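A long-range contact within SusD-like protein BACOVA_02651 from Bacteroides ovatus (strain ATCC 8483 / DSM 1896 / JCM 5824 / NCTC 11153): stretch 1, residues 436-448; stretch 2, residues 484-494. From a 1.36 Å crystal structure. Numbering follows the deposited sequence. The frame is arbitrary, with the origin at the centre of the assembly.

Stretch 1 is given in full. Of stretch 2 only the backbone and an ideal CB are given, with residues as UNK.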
# COMPACT_ATOMS: atom_id res chain seq x y z
N MET A 436 -19.70 1.67 -4.41
CA MET A 436 -18.37 1.38 -4.93
C MET A 436 -18.36 0.62 -6.26
O MET A 436 -17.48 0.82 -7.07
CB MET A 436 -17.52 0.65 -3.89
CG MET A 436 -17.25 1.48 -2.65
SD MET A 436 -16.67 3.17 -2.96
CE MET A 436 -15.16 2.88 -3.85
N LEU A 437 -19.34 -0.25 -6.50
CA LEU A 437 -19.42 -0.88 -7.81
C LEU A 437 -19.67 0.19 -8.88
O LEU A 437 -19.09 0.14 -9.97
CB LEU A 437 -20.52 -1.94 -7.84
CG LEU A 437 -20.20 -3.21 -7.03
CD1 LEU A 437 -21.44 -4.10 -6.98
CD2 LEU A 437 -19.00 -3.96 -7.58
N ASN A 438 -20.53 1.16 -8.58
CA ASN A 438 -20.77 2.25 -9.53
C ASN A 438 -19.49 3.05 -9.74
O ASN A 438 -19.13 3.40 -10.86
CB ASN A 438 -21.89 3.15 -9.02
CG ASN A 438 -22.13 4.33 -9.92
OD1 ASN A 438 -21.69 5.45 -9.64
ND2 ASN A 438 -22.82 4.09 -11.03
N TYR A 439 -18.77 3.30 -8.64
CA TYR A 439 -17.48 3.98 -8.71
C TYR A 439 -16.52 3.21 -9.63
O TYR A 439 -15.94 3.78 -10.56
CB TYR A 439 -16.89 4.11 -7.29
CG TYR A 439 -15.65 4.97 -7.18
CD1 TYR A 439 -14.41 4.51 -7.62
CD2 TYR A 439 -15.70 6.24 -6.61
CE1 TYR A 439 -13.27 5.29 -7.53
CE2 TYR A 439 -14.57 7.02 -6.50
CZ TYR A 439 -13.36 6.54 -6.96
OH TYR A 439 -12.23 7.31 -6.86
N PHE A 440 -16.34 1.92 -9.40
CA PHE A 440 -15.37 1.14 -10.20
C PHE A 440 -15.73 1.14 -11.69
O PHE A 440 -14.85 1.22 -12.54
CB PHE A 440 -15.28 -0.31 -9.70
CG PHE A 440 -14.87 -0.46 -8.26
CD1 PHE A 440 -14.02 0.44 -7.64
CD2 PHE A 440 -15.36 -1.51 -7.53
CE1 PHE A 440 -13.68 0.27 -6.30
CE2 PHE A 440 -15.02 -1.68 -6.21
CZ PHE A 440 -14.20 -0.79 -5.59
N ASN A 441 -17.02 1.04 -11.98
CA ASN A 441 -17.50 1.05 -13.36
C ASN A 441 -17.42 2.41 -14.02
O ASN A 441 -17.59 2.50 -15.24
CB ASN A 441 -18.94 0.53 -13.42
CG ASN A 441 -19.00 -0.99 -13.31
OD1 ASN A 441 -18.38 -1.69 -14.09
ND2 ASN A 441 -19.73 -1.49 -12.33
N ASN A 442 -17.16 3.44 -13.25
CA ASN A 442 -16.99 4.78 -13.79
C ASN A 442 -15.56 5.28 -13.79
O ASN A 442 -15.33 6.46 -14.01
CB ASN A 442 -17.93 5.75 -13.07
CG ASN A 442 -19.34 5.70 -13.63
OD1 ASN A 442 -19.60 6.28 -14.69
ND2 ASN A 442 -20.23 4.98 -12.98
N GLN A 443 -14.61 4.37 -13.62
CA GLN A 443 -13.19 4.72 -13.61
C GLN A 443 -12.55 4.62 -15.00
O GLN A 443 -11.38 4.89 -15.15
CB GLN A 443 -12.43 3.84 -12.62
CG GLN A 443 -12.63 4.24 -11.17
CD GLN A 443 -11.82 3.37 -10.24
OE1 GLN A 443 -12.24 2.27 -9.88
NE2 GLN A 443 -10.64 3.83 -9.87
N TRP A 444 -13.32 4.20 -15.99
CA TRP A 444 -12.82 4.04 -17.36
C TRP A 444 -11.60 3.12 -17.38
O TRP A 444 -10.59 3.40 -18.03
CB TRP A 444 -12.46 5.40 -18.00
CG TRP A 444 -13.64 6.29 -18.29
CD1 TRP A 444 -14.57 6.74 -17.40
CD2 TRP A 444 -13.99 6.87 -19.55
NE1 TRP A 444 -15.48 7.56 -18.03
CE2 TRP A 444 -15.15 7.64 -19.36
CE3 TRP A 444 -13.44 6.79 -20.84
CZ2 TRP A 444 -15.76 8.35 -20.39
CZ3 TRP A 444 -14.05 7.49 -21.87
CH2 TRP A 444 -15.20 8.26 -21.64
N ARG A 445 -11.69 2.04 -16.64
CA ARG A 445 -10.58 1.11 -16.52
C ARG A 445 -10.23 0.49 -17.87
O ARG A 445 -11.11 0.01 -18.59
CB ARG A 445 -10.92 0.02 -15.50
CG ARG A 445 -10.89 0.50 -14.07
CD ARG A 445 -11.71 -0.39 -13.16
NE ARG A 445 -11.56 -0.02 -11.74
CZ ARG A 445 -10.60 -0.47 -10.94
NH1 ARG A 445 -9.71 -1.34 -11.38
NH2 ARG A 445 -10.57 -0.07 -9.67
N GLY A 446 -8.95 0.51 -18.20
CA GLY A 446 -8.47 -0.04 -19.46
C GLY A 446 -8.43 0.96 -20.60
O GLY A 446 -7.82 0.67 -21.63
N TYR A 447 -9.08 2.10 -20.44
CA TYR A 447 -8.93 3.20 -21.40
C TYR A 447 -7.63 3.91 -21.11
O TYR A 447 -7.29 4.17 -19.96
CB TYR A 447 -10.06 4.21 -21.28
CG TYR A 447 -11.37 3.79 -21.87
CD1 TYR A 447 -12.20 2.89 -21.22
CD2 TYR A 447 -11.79 4.31 -23.09
CE1 TYR A 447 -13.41 2.51 -21.77
CE2 TYR A 447 -12.99 3.94 -23.64
CZ TYR A 447 -13.79 3.04 -22.98
OH TYR A 447 -15.00 2.69 -23.55
N ARG A 448 -6.90 4.23 -22.17
CA ARG A 448 -5.63 4.94 -22.06
C ARG A 448 -5.59 5.81 -23.30
O ARG A 448 -6.48 5.73 -24.14
CB ARG A 448 -4.46 3.95 -22.02
CG ARG A 448 -4.44 3.04 -23.23
CD ARG A 448 -3.51 1.88 -23.06
NE ARG A 448 -3.76 0.83 -24.06
CZ ARG A 448 -3.09 0.70 -25.20
NH1 ARG A 448 -2.12 1.55 -25.53
NH2 ARG A 448 -3.40 -0.29 -26.03
N UNK A 484 -11.96 -5.33 -24.01
CA UNK A 484 -13.22 -5.66 -23.36
C UNK A 484 -13.44 -4.78 -22.14
O UNK A 484 -12.53 -4.60 -21.33
CB UNK A 484 -13.25 -7.14 -22.96
N UNK A 485 -14.65 -4.23 -22.03
CA UNK A 485 -15.09 -3.59 -20.81
C UNK A 485 -16.05 -4.53 -20.09
O UNK A 485 -17.13 -4.85 -20.59
CB UNK A 485 -15.75 -2.24 -21.10
N UNK A 486 -15.63 -4.99 -18.92
CA UNK A 486 -16.42 -5.87 -18.08
C UNK A 486 -17.30 -5.01 -17.19
O UNK A 486 -16.84 -3.99 -16.68
CB UNK A 486 -15.53 -6.80 -17.25
N UNK A 487 -18.57 -5.39 -17.03
CA UNK A 487 -19.42 -4.81 -15.99
C UNK A 487 -18.98 -5.39 -14.64
O UNK A 487 -19.12 -6.58 -14.37
CB UNK A 487 -20.90 -5.09 -16.26
N UNK A 488 -18.42 -4.53 -13.81
CA UNK A 488 -17.81 -4.97 -12.55
C UNK A 488 -18.93 -5.19 -11.55
O UNK A 488 -19.74 -4.28 -11.29
CB UNK A 488 -16.79 -3.95 -12.03
N UNK A 489 -18.96 -6.39 -10.99
CA UNK A 489 -19.99 -6.81 -10.05
C UNK A 489 -19.38 -7.27 -8.73
O UNK A 489 -18.17 -7.40 -8.61
CB UNK A 489 -20.84 -7.93 -10.66
N UNK A 490 -20.24 -7.53 -7.75
CA UNK A 490 -19.77 -7.92 -6.42
C UNK A 490 -18.83 -9.13 -6.48
O UNK A 490 -17.81 -9.16 -5.79
CB UNK A 490 -20.96 -8.23 -5.51
N UNK A 491 -19.16 -10.12 -7.31
CA UNK A 491 -18.37 -11.34 -7.39
C UNK A 491 -16.96 -11.10 -7.94
O UNK A 491 -16.08 -11.94 -7.76
CB UNK A 491 -19.10 -12.36 -8.26
N UNK A 492 -16.73 -9.96 -8.57
CA UNK A 492 -15.43 -9.65 -9.15
C UNK A 492 -14.41 -9.10 -8.17
O UNK A 492 -13.21 -9.11 -8.45
CB UNK A 492 -15.61 -8.64 -10.29
N UNK A 493 -14.87 -8.61 -7.03
CA UNK A 493 -14.01 -7.77 -6.20
C UNK A 493 -12.92 -8.56 -5.49
O UNK A 493 -11.74 -8.21 -5.62
CB UNK A 493 -14.85 -7.02 -5.17
N UNK A 494 -13.30 -9.59 -4.75
CA UNK A 494 -12.32 -10.45 -4.09
C UNK A 494 -11.73 -11.41 -5.11
O UNK A 494 -12.44 -11.93 -5.98
CB UNK A 494 -12.95 -11.22 -2.93

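At position 484 the ideal CB has no atom of stretch 1 within 5.5 Å, and the extended backbone (phi/psi -138/133) sets no requirement, so many side chains would suit. The deposited residue is Phe-484, whose side chain does not reach stretch 1.

Position 485 points toward stretch 1, its ideal CB 5.3 Å from Tyr-447 CE1. That gap admits a small or medium side chain, polar or apolar, and the extended phi/psi of -104/114 is compatible with a beta-branched one. It is Thr-485, with OG1 4.1 Å from Tyr-447 CE1. A water links the stretches here, donating to Arg-445 O (2.6 Å from the water O) and lying 3.2 Å from Thr-485 OG1.

Position 486 points sideways and finds nothing of stretch 1 within 5.5 Å of its ideal CB, leaving the choice wide. The residue is Ile-486, and its backbone matters more than its side chain: one water donates to both Ile-486 O and Asn-441 OD1, its O 2.7 Å from each.

At 487, CA-to-CB points away, yet the ideal CB is 4.8 Å from Asn-441 OD1. A polar side chain that bends back could approach that amide, although an outward-reaching one would serve equally. In Asn-487 (chi1 t) the end does come nearer, with OD1 3.7 Å from Asn-441 ND2.

Position 488 is the most constrained. Its backbone is held by the side-chain amide of Asn-441 in a two-point clasp: the N of 488 donates to Asn-441 OD1 (2.9 Å, 168°), while Asn-441 ND2 donates to the O of 488 (3.0 Å, 160°). One side-chain amide thus serves both the N and the O of the same residue; this asks for an N-H, which excludes proline, but otherwise does not choose the side chain. The CB, however, points toward stretch 1, with the ideal atom 3.5 Å from Asn-441 OD1, 4.6 Å from Phe-440 CB and 5.0 Å from Leu-437 CD2. An apolar side chain such as leucine, isoleucine, valine or methionine would suit. It is Ile-488, which has the largest covered area in the contact, 95 Å². Its CD1 lies 3.9 Å from Phe-440 CB and 3.8 Å from Arg-445 CD, while CG2 is 4.3 Å from Leu-437 CD2.

Position 489 points away, so a polar or charged residue is plausible. Glu-489 meets stretch 1 mainly through its backbone, C lying 3.5 Å from Leu-437 CD2; its N donates to the OD2 of 492 (2.9 Å).

At 490 the helical phi/psi of -55/-42 and a sideways CB 4.4 Å from Leu-437 CD1 favor a small or modest apolar residue. Ala-490 puts CB 4.4 Å from Leu-437 CD1.

Position 491 points away and tolerates polar groups; it is Glu-491, without contact. Position 492 points toward stretch 1 but has nothing within 5.5 Å of its ideal CB. The open space allows many side chains, and a short acceptor such as aspartate, asparagine, serine or threonine would suit because it could turn back to the N of 489. Asp-492 does so, accepting the bond from Glu-489 N.

Position 493 points toward stretch 1, its ideal CB 5.4 Å from Phe-440 CE2, leaving room for a branched or longer apolar chain. Ile-493 uses CD1, 3.7 Å from Phe-440 CE2 and 3.9 Å from Leu-437 CD2.

Position 494 is out of reach and unconstrained; it is Phe-494.

Stretch 2, residues 484-494: FTINIEAEDIF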
# COMPACT_ATOMS: atom_id res chain seq x y z
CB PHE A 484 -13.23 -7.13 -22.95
CG PHE A 484 -13.08 -8.06 -24.10
CD1 PHE A 484 -14.09 -8.21 -25.03
CD2 PHE A 484 -11.91 -8.79 -24.27
CE1 PHE A 484 -13.96 -9.07 -26.10
CE2 PHE A 484 -11.77 -9.65 -25.34
CZ PHE A 484 -12.79 -9.79 -26.25
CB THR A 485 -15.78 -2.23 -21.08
OG1 THR A 485 -14.83 -1.32 -21.64
CG2 THR A 485 -16.33 -1.64 -19.78
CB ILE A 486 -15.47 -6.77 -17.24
CG1 ILE A 486 -15.21 -8.08 -17.99
CG2 ILE A 486 -16.02 -7.08 -15.85
CD1 ILE A 486 -14.50 -7.87 -19.31
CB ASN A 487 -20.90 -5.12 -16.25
CG ASN A 487 -21.80 -4.69 -15.12
OD1 ASN A 487 -21.75 -3.56 -14.68
ND2 ASN A 487 -22.62 -5.61 -14.64
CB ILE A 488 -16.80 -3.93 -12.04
CG1 ILE A 488 -15.74 -3.69 -13.12
CG2 ILE A 488 -16.14 -4.41 -10.76
CD1 ILE A 488 -14.96 -2.39 -12.96
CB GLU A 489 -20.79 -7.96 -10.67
CG GLU A 489 -21.58 -7.55 -11.91
CD GLU A 489 -22.38 -8.70 -12.47
OE1 GLU A 489 -21.75 -9.71 -12.83
OE2 GLU A 489 -23.63 -8.60 -12.53
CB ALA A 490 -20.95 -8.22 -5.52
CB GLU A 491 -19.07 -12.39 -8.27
CG GLU A 491 -20.38 -12.97 -7.71
CD GLU A 491 -21.53 -11.96 -7.60
OE1 GLU A 491 -21.65 -11.02 -8.43
OE2 GLU A 491 -22.33 -12.13 -6.65
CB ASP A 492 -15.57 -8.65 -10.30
CG ASP A 492 -16.34 -9.21 -11.48
OD1 ASP A 492 -15.84 -10.16 -12.11
OD2 ASP A 492 -17.44 -8.69 -11.79
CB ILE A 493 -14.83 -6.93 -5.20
CG1 ILE A 493 -15.87 -6.09 -5.94
CG2 ILE A 493 -13.92 -6.03 -4.37
CD1 ILE A 493 -15.34 -5.24 -7.10
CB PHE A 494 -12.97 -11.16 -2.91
CG PHE A 494 -13.25 -10.24 -1.74
CD1 PHE A 494 -14.38 -9.43 -1.69
CD2 PHE A 494 -12.34 -10.16 -0.71
CE1 PHE A 494 -14.59 -8.59 -0.61
CE2 PHE A 494 -12.54 -9.35 0.36
CZ PHE A 494 -13.67 -8.54 0.41
O HOH W 1 -17.27 -1.36 -16.52
O HOH W 2 -13.72 -0.00 -18.97
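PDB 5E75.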